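Local coordinates for imelysin-like protein (Psychrobacter arcticus, PDB 3PF0), which is of unknown function but belongs to the imelysin-like family, peptidase family M75, and may be a metalloendopeptidase, at residues A68-Q73 and T198-I203; L76-A81 and S191-L196; F117-A122 and E204-Q209. All coordinates share one frame; numbering follows the deposited sequence. Where two conformers were deposited one is given.

Contact 1. Residues A68-Q73 and T198-I203; sequences ADAAKQ and TRLKDI
L200 lays its side chain against A70 and A71, and these three residues, with K201 at the margin, make a close helix-to-helix contact. The CB of L200 rests against the methyl of A71, the two carbons 3.9 Å apart, and beyond it the side chain forks over A70: CD1 and CD2 both lie 4.1 Å from A70 CB. CD1 also comes down on the backbone, 3.4 Å from the carbonyl O of A70, a van der Waals touch. The fork reaches A70 because CG stands anti to the carbonyl carbon of L200 (chi1 -66°). On the flank K201 adds only its aliphatic root, CG meeting the CB of A71 at 3.9 Å, after which the chain bends at its third and fourth torsions to a salt bridge between NZ and D75, just past the end of 68-73.

Small residues at 70 and 71 let the helices come near: the axes of the two segments pass 8.5 Å apart, running antiparallel at 157°, and the CA atoms of A71 and L200 are 5.1 Å apart. W109 of helix 92-112 and I129 of helix 125-129 pack on L200 too, placing it where several helices converge. D69 and Q73 serve a different face of helix 48-84, joined one turn apart by a bond from Q73 NE2 to D69 OD1. The pairing of alanine with leucine thus illustrates apolar helix packing: no hydrogen bond crosses between the segments, the buried centre is hydrocarbon, and charge is kept to the partly exposed edge, where K201 and D75 supply an ionic link.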
ATOM      1  N   ALA A  68       2.212  11.870  -1.878  1.00 32.74           N
ATOM      2  CA  ALA A  68       1.664  13.169  -1.468  1.00 33.36           C
ATOM      3  C   ALA A  68       0.303  12.986  -0.784  1.00 36.99           C
ATOM      4  O   ALA A  68       0.055  13.605   0.252  1.00 35.71           O
ATOM      5  CB  ALA A  68       1.540  14.106  -2.669  1.00 34.88           C
ATOM      6  N   ASP A  69      -0.544  12.088  -1.332  1.00 33.69           N
ATOM      7  CA  ASP A  69      -1.852  11.782  -0.780  1.00 33.92           C
ATOM      8  C   ASP A  69      -1.735  11.093   0.575  1.00 36.63           C
ATOM      9  O   ASP A  69      -2.434  11.500   1.495  1.00 36.86           O
ATOM     10  CB  ASP A  69      -2.700  10.932  -1.734  1.00 36.54           C
ATOM     11  CG  ASP A  69      -4.132  10.795  -1.250  1.00 48.79           C
ATOM     12  OD1 ASP A  69      -4.736  11.831  -0.871  1.00 49.00           O
ATOM     13  OD2 ASP A  69      -4.646   9.653  -1.228  1.00 54.65           O
ATOM     14  N   ALA A  70      -0.835  10.097   0.721  1.00 31.49           N
ATOM     15  CA  ALA A  70      -0.625   9.438   2.010  1.00 30.39           C
ATOM     16  C   ALA A  70      -0.172  10.470   3.084  1.00 33.69           C
ATOM     17  O   ALA A  70      -0.651  10.416   4.224  1.00 32.32           O
ATOM     18  CB  ALA A  70       0.390   8.305   1.877  1.00 30.40           C
ATOM     19  N   ALA A  71       0.710  11.417   2.704  1.00 30.49           N
ATOM     20  CA  ALA A  71       1.201  12.475   3.606  1.00 31.24           C
ATOM     21  C   ALA A  71       0.050  13.423   4.019  1.00 33.97           C
ATOM     22  O   ALA A  71      -0.070  13.767   5.195  1.00 33.65           O
ATOM     23  CB  ALA A  71       2.328  13.263   2.941  1.00 32.45           C
ATOM     24  N   LYS A  72      -0.806  13.795   3.052  1.00 29.63           N
ATOM     25  CA  LYS A  72      -1.983  14.658   3.227  1.00 30.71           C
ATOM     26  C   LYS A  72      -2.979  14.012   4.232  1.00 34.96           C
ATOM     27  O   LYS A  72      -3.431  14.675   5.168  1.00 34.66           O
ATOM     28  CB  LYS A  72      -2.634  14.880   1.848  1.00 34.40           C
ATOM     29  CG  LYS A  72      -3.941  15.668   1.798  1.00 50.29           C
ATOM     30  CD  LYS A  72      -4.462  15.653   0.359  1.00 60.68           C
ATOM     31  CE  LYS A  72      -5.861  16.191   0.189  1.00 74.78           C
ATOM     32  NZ  LYS A  72      -6.206  16.382  -1.248  1.00 83.23           N
ATOM     33  N   GLN A  73      -3.261  12.713   4.056  1.00 30.44           N
ATOM     34  CA  GLN A  73      -4.174  11.951   4.904  1.00 30.46           C
ATOM     35  C   GLN A  73      -3.635  11.785   6.330  1.00 34.07           C
ATOM     36  O   GLN A  73      -4.435  11.777   7.270  1.00 33.90           O
ATOM     37  CB  GLN A  73      -4.501  10.585   4.280  1.00 31.37           C
ATOM     38  CG  GLN A  73      -5.243  10.644   2.936  1.00 34.93           C
ATOM     39  CD  GLN A  73      -6.288  11.730   2.793  1.00 50.68           C
ATOM     40  OE1 GLN A  73      -7.046  12.065   3.716  1.00 43.77           O
ATOM     41  NE2 GLN A  73      -6.371  12.284   1.604  1.00 46.17           N
ATOM     42  N   THR A 198       5.809  13.098   8.936  1.00 33.07           N
ATOM     43  CA  THR A 198       7.205  13.484   8.689  1.00 32.84           C
ATOM     44  C   THR A 198       7.892  12.483   7.739  1.00 36.28           C
ATOM     45  O   THR A 198       8.576  12.906   6.816  1.00 35.66           O
ATOM     46  CB  THR A 198       7.967  13.596  10.020  1.00 39.08           C
ATOM     47  OG1 THR A 198       7.338  14.589  10.829  1.00 38.93           O
ATOM     48  CG2 THR A 198       9.457  13.941   9.831  1.00 37.97           C
ATOM     49  N   ARG A 199       7.699  11.170   7.964  1.00 32.54           N
ATOM     50  CA  ARG A 199       8.318  10.126   7.144  1.00 31.91           C
ATOM     51  C   ARG A 199       7.776  10.139   5.713  1.00 35.66           C
ATOM     52  O   ARG A 199       8.555  10.014   4.772  1.00 35.18           O
ATOM     53  CB  ARG A 199       8.120   8.738   7.777  1.00 29.77           C
ATOM     54  CG  ARG A 199       8.975   8.526   9.016  1.00 37.53           C
ATOM     55  CD  ARG A 199       8.697   7.182   9.673  1.00 35.98           C
ATOM     56  NE  ARG A 199       9.465   7.035  10.913  1.00 36.21           N
ATOM     57  CZ  ARG A 199      10.719   6.598  10.975  1.00 45.72           C
ATOM     58  NH1 ARG A 199      11.361   6.236   9.868  1.00 36.41           N
ATOM     59  NH2 ARG A 199      11.337   6.501  12.142  1.00 33.24           N
ATOM     60  N   LEU A 200       6.453  10.305   5.557  1.00 32.70           N
ATOM     61  CA  LEU A 200       5.783  10.334   4.256  1.00 33.00           C
ATOM     62  C   LEU A 200       6.166  11.562   3.430  1.00 39.56           C
ATOM     63  O   LEU A 200       6.338  11.441   2.211  1.00 40.52           O
ATOM     64  CB  LEU A 200       4.251  10.265   4.428  1.00 32.15           C
ATOM     65  CG  LEU A 200       3.706   8.953   5.013  1.00 35.06           C
ATOM     66  CD1 LEU A 200       2.251   9.093   5.418  1.00 34.44           C
ATOM     67  CD2 LEU A 200       3.869   7.822   4.051  1.00 36.62           C
ATOM     68  N   LYS A 201       6.307  12.735   4.078  1.00 36.85           N
ATOM     69  CA  LYS A 201       6.697  13.962   3.379  1.00 37.49           C
ATOM     70  C   LYS A 201       8.143  13.872   2.934  1.00 40.90           C
ATOM     71  O   LYS A 201       8.478  14.354   1.853  1.00 40.72           O
ATOM     72  CB  LYS A 201       6.473  15.201   4.249  1.00 41.07           C
ATOM     73  CG  LYS A 201       5.114  15.841   3.994  1.00 59.89           C
ATOM     74  CD  LYS A 201       4.722  16.824   5.088  1.00 71.52           C
ATOM     75  CE  LYS A 201       3.769  16.209   6.083  1.00 76.28           C
ATOM     76  NZ  LYS A 201       4.028  16.680   7.471  1.00 81.60           N
ATOM     77  N   ASP A 202       8.988  13.206   3.732  1.00 37.28           N
ATOM     78  CA  ASP A 202      10.395  13.021   3.395  1.00 37.77           C
ATOM     79  C   ASP A 202      10.540  12.130   2.160  1.00 39.90           C
ATOM     80  O   ASP A 202      11.399  12.407   1.332  1.00 39.34           O
ATOM     81  CB  ASP A 202      11.171  12.446   4.589  1.00 40.99           C
ATOM     82  CG  ASP A 202      11.479  13.447   5.698  1.00 62.92           C
ATOM     83  OD1 ASP A 202      10.834  14.537   5.726  1.00 64.59           O
ATOM     84  OD2 ASP A 202      12.349  13.141   6.549  1.00 74.96           O
ATOM     85  N   ILE A 203       9.675  11.092   2.022  1.00 36.11           N
ATOM     86  CA  ILE A 203       9.664  10.175   0.874  1.00 35.60           C
ATOM     87  C   ILE A 203       9.175  10.932  -0.366  1.00 40.80           C
ATOM     88  O   ILE A 203       9.812  10.824  -1.418  1.00 41.76           O
ATOM     89  CB  ILE A 203       8.837   8.892   1.160  1.00 37.69           C
ATOM     90  CG1 ILE A 203       9.537   8.044   2.247  1.00 37.34           C
ATOM     91  CG2 ILE A 203       8.616   8.050  -0.121  1.00 38.37           C
ATOM     92  CD1 ILE A 203       8.639   7.191   2.997  1.00 42.51           C
TER

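Contact 2. Residues L76-A81 and S191-L196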
ATOM      1  N   LEU A  76      -4.145  15.178   7.954  1.00 29.06           N
ATOM      2  CA  LEU A  76      -5.542  15.357   8.363  1.00 30.65           C
ATOM      3  C   LEU A  76      -5.844  14.518   9.618  1.00 33.51           C
ATOM      4  O   LEU A  76      -6.550  15.013  10.502  1.00 34.25           O
ATOM      5  CB  LEU A  76      -6.558  15.068   7.237  1.00 31.43           C
ATOM      6  CG  LEU A  76      -8.081  15.207   7.612  1.00 37.90           C
ATOM      7  CD1 LEU A  76      -8.420  16.577   8.240  1.00 38.35           C
ATOM      8  CD2 LEU A  76      -8.967  14.919   6.432  1.00 41.35           C
ATOM      9  N   LEU A  77      -5.268  13.296   9.731  1.00 28.26           N
ATOM     10  CA  LEU A  77      -5.460  12.462  10.916  1.00 27.10           C
ATOM     11  C   LEU A  77      -4.857  13.159  12.129  1.00 31.32           C
ATOM     12  O   LEU A  77      -5.523  13.253  13.160  1.00 30.42           O
ATOM     13  CB  LEU A  77      -4.863  11.040  10.743  1.00 26.52           C
ATOM     14  CG  LEU A  77      -5.056  10.056  11.936  1.00 30.26           C
ATOM     15  CD1 LEU A  77      -6.552   9.813  12.253  1.00 30.06           C
ATOM     16  CD2 LEU A  77      -4.332   8.744  11.696  1.00 28.41           C
ATOM     17  N   HIS A  78      -3.604  13.679  11.993  1.00 27.96           N
ATOM     18  CA  HIS A  78      -2.925  14.395  13.067  1.00 27.46           C
ATOM     19  C   HIS A  78      -3.743  15.619  13.514  1.00 31.39           C
ATOM     20  O   HIS A  78      -3.962  15.805  14.709  1.00 33.51           O
ATOM     21  CB  HIS A  78      -1.489  14.833  12.669  1.00 27.71           C
ATOM     22  CG  HIS A  78      -0.853  15.666  13.740  1.00 31.65           C
ATOM     23  ND1 HIS A  78      -0.231  15.077  14.839  1.00 33.58           N
ATOM     24  CD2 HIS A  78      -0.911  17.005  13.940  1.00 33.45           C
ATOM     25  CE1 HIS A  78       0.118  16.079  15.634  1.00 33.28           C
ATOM     26  NE2 HIS A  78      -0.267  17.258  15.134  1.00 33.96           N
ATOM     27  N   ASP A  79      -4.162  16.451  12.565  1.00 26.71           N
ATOM     28  CA  ASP A  79      -4.884  17.685  12.862  1.00 26.97           C
ATOM     29  C   ASP A  79      -6.222  17.411  13.564  1.00 31.62           C
ATOM     30  O   ASP A  79      -6.546  18.128  14.519  1.00 30.30           O
ATOM     31  CB  ASP A  79      -5.092  18.529  11.610  1.00 28.05           C
ATOM     32  CG  ASP A  79      -5.411  19.963  11.953  1.00 38.87           C
ATOM     33  OD1 ASP A  79      -4.488  20.694  12.348  1.00 39.45           O
ATOM     34  OD2 ASP A  79      -6.594  20.323  11.933  1.00 46.14           O
ATOM     35  N   LEU A  80      -6.960  16.352  13.134  1.00 28.34           N
ATOM     36  CA  LEU A  80      -8.221  15.977  13.767  1.00 29.97           C
ATOM     37  C   LEU A  80      -7.996  15.505  15.194  1.00 34.78           C
ATOM     38  O   LEU A  80      -8.735  15.933  16.088  1.00 34.60           O
ATOM     39  CB  LEU A  80      -8.986  14.912  12.960  1.00 30.40           C
ATOM     40  CG  LEU A  80      -9.748  15.441  11.755  1.00 36.50           C
ATOM     41  CD1 LEU A  80     -10.380  14.310  10.986  1.00 37.39           C
ATOM     42  CD2 LEU A  80     -10.805  16.472  12.164  1.00 38.10           C
ATOM     43  N   ALA A  81      -6.944  14.668  15.418  1.00 32.03           N
ATOM     44  CA  ALA A  81      -6.550  14.172  16.742  1.00 32.05           C
ATOM     45  C   ALA A  81      -6.128  15.340  17.641  1.00 37.64           C
ATOM     46  O   ALA A  81      -6.567  15.415  18.779  1.00 38.86           O
ATOM     47  CB  ALA A  81      -5.412  13.160  16.613  1.00 32.10           C
ATOM     48  N   SER A 191       1.262  11.765  18.376  1.00 31.99           N
ATOM     49  CA  SER A 191       2.695  11.485  18.153  1.00 31.58           C
ATOM     50  C   SER A 191       2.916  10.558  16.963  1.00 34.58           C
ATOM     51  O   SER A 191       3.769  10.850  16.130  1.00 33.50           O
ATOM     52  CB  SER A 191       3.326  10.858  19.392  1.00 34.55           C
ATOM     53  OG  SER A 191       3.349  11.795  20.451  1.00 45.30           O
ATOM     54  N   ALA A 192       2.150   9.445  16.881  1.00 31.15           N
ATOM     55  CA  ALA A 192       2.312   8.478  15.802  1.00 30.27           C
ATOM     56  C   ALA A 192       1.893   9.039  14.456  1.00 31.22           C
ATOM     57  O   ALA A 192       2.616   8.836  13.499  1.00 31.19           O
ATOM     58  CB  ALA A 192       1.562   7.189  16.114  1.00 31.29           C
ATOM     59  N   SER A 193       0.770   9.771  14.367  1.00 28.19           N
ATOM     60  CA  SER A 193       0.328  10.363  13.098  1.00 27.05           C
ATOM     61  C   SER A 193       1.305  11.490  12.650  1.00 31.21           C
ATOM     62  O   SER A 193       1.628  11.586  11.458  1.00 31.14           O
ATOM     63  CB  SER A 193      -1.118  10.851  13.186  1.00 29.43           C
ATOM     64  OG  SER A 193      -1.325  11.719  14.286  1.00 36.71           O
ATOM     65  N   SER A 194       1.859  12.256  13.610  1.00 27.93           N
ATOM     66  CA  SER A 194       2.866  13.291  13.333  1.00 27.26           C
ATOM     67  C   SER A 194       4.174  12.664  12.824  1.00 33.11           C
ATOM     68  O   SER A 194       4.733  13.150  11.836  1.00 32.86           O
ATOM     69  CB  SER A 194       3.148  14.123  14.580  1.00 30.05           C
ATOM     70  OG  SER A 194       4.234  15.020  14.393  1.00 37.95           O
ATOM     71  N   ALA A 195       4.662  11.588  13.493  1.00 30.69           N
ATOM     72  CA  ALA A 195       5.886  10.900  13.073  1.00 30.59           C
ATOM     73  C   ALA A 195       5.687  10.290  11.691  1.00 33.89           C
ATOM     74  O   ALA A 195       6.589  10.356  10.862  1.00 33.63           O
ATOM     75  CB  ALA A 195       6.277   9.830  14.084  1.00 31.57           C
ATOM     76  N   LEU A 196       4.474   9.763  11.427  1.00 31.13           N
ATOM     77  CA  LEU A 196       4.100   9.179  10.141  1.00 31.30           C
ATOM     78  C   LEU A 196       4.114  10.254   9.045  1.00 35.49           C
ATOM     79  O   LEU A 196       4.735  10.041   8.006  1.00 36.39           O
ATOM     80  CB  LEU A 196       2.725   8.516  10.252  1.00 31.22           C
ATOM     81  CG  LEU A 196       2.245   7.666   9.092  1.00 35.95           C
ATOM     82  CD1 LEU A 196       3.287   6.662   8.683  1.00 36.28           C
ATOM     83  CD2 LEU A 196       0.990   6.930   9.487  1.00 38.09           C
TER
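S193 OG is gripped from within its own helix and pressed from outside by H78. Its hydrogen bond goes to the carbonyl O of V189, one turn earlier, with a weak second one to M190 O, while its nearest neighbours across the contact are H78 CA at 3.3 Å and H78 CB at 3.5 Å, neither a hydrogen-bond partner. A chi1 of 53° sets this hydroxyl between the backbone N and the carbonyl carbon of S193, from where it reaches back to the preceding turn.

The imidazole of H78 reaches from helix 48-84 across to 191-196, its CG anti to the backbone N (chi1 175°). S193 OG lies at the ring edge, near its plane, whereas the CB of S194 approaches obliquely, 3.5 Å from ND1. That nitrogen is hydrogen-bonded to the carbonyl O of M190, the turn before S193, so the ring is tied to the backbone of the facing helix. On the inner side L77 CD2 touches S193 CB at 4.1 Å, and L105 and L171, from helices 92-112 and 167-176, pack on L77 as well. An alanine in place of H78 would probably leave M190 O without this side-chain partner and open a gap beside S194 CB.

The segments run antiparallel at 151° with axes 8.5 Å apart, and H78 and S193 face each other, their CA atoms separated by 5.2 Å. A further bond between S74 OG and S193 O links the same two helices. The lesson of this contact is that small serines permit close approach, and the hydroxyl of S193 finds its acceptor on its own helix; the side-chain-to-backbone bonds of H78 and S74 then add polar links to the packing.

Contact 3. Residues F117-A122 and E204-Q209; sequences FGPATA and EKNWQQ
An indole swung out by a chi1 of -97°, well away from the usual staggered values, brings W207 from helix 183-214 to F117 and P119. F117 turns to meet it with CG between the backbone N and the carbonyl carbon (chi1 60°), and its CE2 touches W207 CH2 at 3.8 Å. F117 CE2 lies at the indole edge, in its plane; the two ring planes are inclined at 69°, an oblique aromatic pair. P119 crosses the indole at about a right angle, its CD 3.4 Å from NE1 and its CG 3.5 Å from CD1. The same CG also packs on the amide carbon of N206, 3.5 Å away, so the proline ring bridges two successive residues of the helix. N206 OD1, for its part, is hydrogen-bonded to N210 ND2 one turn on.

One buried junction is polar. A water in the plane of the indole accepts from W207 NE1 at 2.9 Å, accepts from A120 N and donates to F117 O at 2.7 Å, stitching the helix side chain to the backbone of the loop. Within the loop G118 O receives both T121 N and T121 OG1, the hydroxyl in the carbonyl plane on a lone pair, which steadies the turn that presents P119. The ring of Y67 of helix 48-84 also meets the indole, and V63 and I64 add to its packing. The whole is a loop packed on a helical bundle: the connection between helices 92-112 and 125-129 is fastened to helix 183-214 by a tryptophan, a proline and a bridging water.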
ATOM      1  N   PHE A 117      10.491  -0.033  -3.802  1.00 38.49           N
ATOM      2  CA  PHE A 117      11.898   0.337  -3.871  1.00 38.24           C
ATOM      3  C   PHE A 117      12.076   1.820  -3.601  1.00 41.64           C
ATOM      4  O   PHE A 117      11.097   2.558  -3.539  1.00 41.05           O
ATOM      5  CB  PHE A 117      12.454  -0.032  -5.268  1.00 40.34           C
ATOM      6  CG  PHE A 117      11.768   0.660  -6.425  1.00 40.59           C
ATOM      7  CD1 PHE A 117      10.592   0.149  -6.966  1.00 42.09           C
ATOM      8  CD2 PHE A 117      12.318   1.804  -6.999  1.00 41.51           C
ATOM      9  CE1 PHE A 117       9.952   0.797  -8.029  1.00 42.86           C
ATOM     10  CE2 PHE A 117      11.680   2.449  -8.064  1.00 43.69           C
ATOM     11  CZ  PHE A 117      10.509   1.935  -8.579  1.00 41.56           C
ATOM     12  N   GLY A 118      13.326   2.241  -3.463  1.00 38.56           N
ATOM     13  CA  GLY A 118      13.679   3.641  -3.280  1.00 37.93           C
ATOM     14  C   GLY A 118      13.485   4.243  -1.903  1.00 40.55           C
ATOM     15  O   GLY A 118      13.690   3.571  -0.893  1.00 39.79           O
ATOM     16  N   PRO A 119      13.151   5.555  -1.856  1.00 37.49           N
ATOM     17  CA  PRO A 119      13.037   6.274  -0.571  1.00 36.78           C
ATOM     18  C   PRO A 119      12.190   5.604   0.517  1.00 38.55           C
ATOM     19  O   PRO A 119      12.555   5.713   1.689  1.00 36.38           O
ATOM     20  CB  PRO A 119      12.394   7.602  -0.970  1.00 38.34           C
ATOM     21  CG  PRO A 119      12.771   7.795  -2.369  1.00 43.56           C
ATOM     22  CD  PRO A 119      12.924   6.463  -2.997  1.00 39.43           C
ATOM     23  N   ALA A 120      11.073   4.934   0.152  1.00 34.78           N
ATOM     24  CA  ALA A 120      10.210   4.284   1.146  1.00 34.85           C
ATOM     25  C   ALA A 120      10.941   3.135   1.886  1.00 40.64           C
ATOM     26  O   ALA A 120      10.589   2.830   3.024  1.00 40.30           O
ATOM     27  CB  ALA A 120       8.938   3.768   0.488  1.00 35.21           C
ATOM     28  N   THR A 121      11.995   2.558   1.269  1.00 37.69           N
ATOM     29  CA  THR A 121      12.772   1.466   1.860  1.00 37.54           C
ATOM     30  C   THR A 121      14.020   1.982   2.597  1.00 42.74           C
ATOM     31  O   THR A 121      14.658   1.201   3.303  1.00 44.47           O
ATOM     32  CB  THR A 121      13.180   0.429   0.793  1.00 42.42           C
ATOM     33  OG1 THR A 121      14.124   1.017  -0.099  1.00 49.06           O
ATOM     34  CG2 THR A 121      12.001  -0.129   0.017  1.00 35.22           C
ATOM     35  N   ALA A 122      14.384   3.268   2.426  1.00 38.29           N
ATOM     36  CA  ALA A 122      15.565   3.849   3.077  1.00 38.13           C
ATOM     37  C   ALA A 122      15.396   3.828   4.604  1.00 42.13           C
ATOM     38  O   ALA A 122      14.332   4.195   5.114  1.00 40.55           O
ATOM     39  CB  ALA A 122      15.816   5.270   2.579  1.00 38.51           C
ATOM     40  N   GLU A 204       8.076  11.716  -0.229  1.00 36.80           N
ATOM     41  CA  GLU A 204       7.526  12.563  -1.292  1.00 37.45           C
ATOM     42  C   GLU A 204       8.596  13.557  -1.817  1.00 40.99           C
ATOM     43  O   GLU A 204       8.763  13.678  -3.033  1.00 40.81           O
ATOM     44  CB  GLU A 204       6.291  13.331  -0.786  1.00 38.68           C
ATOM     45  CG  GLU A 204       5.637  14.200  -1.849  1.00 49.10           C
ATOM     46  CD  GLU A 204       4.744  15.328  -1.370  1.00 63.35           C
ATOM     47  OE1 GLU A 204       4.392  15.360  -0.167  1.00 48.88           O
ATOM     48  OE2 GLU A 204       4.380  16.177  -2.215  1.00 62.49           O
ATOM     49  N   LYS A 205       9.325  14.238  -0.900  1.00 37.53           N
ATOM     50  CA  LYS A 205      10.374  15.217  -1.248  1.00 38.59           C
ATOM     51  C   LYS A 205      11.550  14.554  -1.972  1.00 42.36           C
ATOM     52  O   LYS A 205      12.110  15.148  -2.892  1.00 42.78           O
ATOM     53  CB  LYS A 205      10.890  15.959  -0.004  1.00 42.14           C
ATOM     54  CG  LYS A 205       9.986  17.096   0.461  1.00 62.77           C
ATOM     55  CD  LYS A 205      10.717  18.029   1.425  1.00 74.01           C
ATOM     56  N   ASN A 206      11.898  13.316  -1.564  1.00 37.91           N
ATOM     57  CA  ASN A 206      12.981  12.504  -2.124  1.00 38.19           C
ATOM     58  C   ASN A 206      12.678  12.101  -3.577  1.00 40.72           C
ATOM     59  O   ASN A 206      13.558  12.208  -4.429  1.00 40.97           O
ATOM     60  CB  ASN A 206      13.194  11.257  -1.250  1.00 37.68           C
ATOM     61  CG  ASN A 206      14.559  10.614  -1.351  1.00 56.28           C
ATOM     62  OD1 ASN A 206      15.156  10.513  -2.419  1.00 46.28           O
ATOM     63  ND2 ASN A 206      15.022  10.040  -0.249  1.00 52.72           N
ATOM     64  N   TRP A 207      11.445  11.632  -3.848  1.00 36.31           N
ATOM     65  CA  TRP A 207      10.990  11.262  -5.187  1.00 35.90           C
ATOM     66  C   TRP A 207      10.951  12.493  -6.106  1.00 39.49           C
ATOM     67  O   TRP A 207      11.358  12.375  -7.260  1.00 39.45           O
ATOM     68  CB  TRP A 207       9.612  10.586  -5.126  1.00 34.01           C
ATOM     69  CG  TRP A 207       9.714   9.090  -5.128  1.00 34.71           C
ATOM     70  CD1 TRP A 207       9.679   8.265  -4.042  1.00 36.71           C
ATOM     71  CD2 TRP A 207      10.035   8.258  -6.254  1.00 35.26           C
ATOM     72  NE1 TRP A 207       9.921   6.967  -4.424  1.00 36.14           N
ATOM     73  CE2 TRP A 207      10.124   6.931  -5.781  1.00 38.64           C
ATOM     74  CE3 TRP A 207      10.236   8.505  -7.625  1.00 37.57           C
ATOM     75  CZ2 TRP A 207      10.365   5.846  -6.636  1.00 38.73           C
ATOM     76  CZ3 TRP A 207      10.499   7.434  -8.466  1.00 39.61           C
ATOM     77  CH2 TRP A 207      10.554   6.120  -7.973  1.00 39.76           C
ATOM     78  N   GLN A 208      10.484  13.665  -5.590  1.00 36.04           N
ATOM     79  CA  GLN A 208      10.412  14.919  -6.353  0.50 37.07           C
ATOM     80  C   GLN A 208      11.805  15.374  -6.770  1.00 43.07           C
ATOM     81  O   GLN A 208      11.981  15.890  -7.874  1.00 44.28           O
ATOM     82  CB  GLN A 208       9.714  16.028  -5.546  0.50 38.05           C
ATOM     83  CG  GLN A 208       8.191  15.898  -5.542  0.50 48.42           C
ATOM     84  CD  GLN A 208       7.479  16.810  -4.570  0.50 56.32           C
ATOM     85  OE1 GLN A 208       8.013  17.223  -3.530  0.50 49.98           O
ATOM     86  NE2 GLN A 208       6.220  17.093  -4.861  0.50 42.65           N
ATOM     87  N   GLN A 209      12.798  15.150  -5.900  1.00 39.99           N
ATOM     88  CA  GLN A 209      14.186  15.516  -6.129  1.00 40.57           C
ATOM     89  C   GLN A 209      14.934  14.516  -7.010  1.00 43.41           C
ATOM     90  O   GLN A 209      15.640  14.943  -7.923  1.00 42.17           O
ATOM     91  CB  GLN A 209      14.906  15.629  -4.766  1.00 41.62           C
ATOM     92  CG  GLN A 209      16.370  16.052  -4.838  1.00 43.52           C
ATOM     93  CD  GLN A 209      16.548  17.484  -5.276  1.00 56.43           C
ATOM     94  OE1 GLN A 209      16.004  18.418  -4.682  1.00 54.58           O
ATOM     95  NE2 GLN A 209      17.358  17.688  -6.300  1.00 46.02           N
TER
HETATM   96  O   HOH W   1       9.809   4.763  -2.611  1.00 27.09           O

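In the fold
Contacts 1 and 2 sample one antiparallel pairing, helix 48-84 with helix 183-214, at places whose centres lie 11 Å apart, whereas contact 3 uses helix 183-214 to hold a loop. Contact 1, its centre about 13 Å from that of the chain, is buried and aliphatic; contact 2, its centre about 18 Å from the same point, is only partly buried and adds histidine and serines to the hydrocarbon. Contact 3 is again buried, but aromatic and water-bridged. It adjoins contact 1 directly, with I203 CD1 3.8 Å from A120 CA, while contacts 2 and 3 do not touch. A single long helix thus changes its packing chemistry along its length.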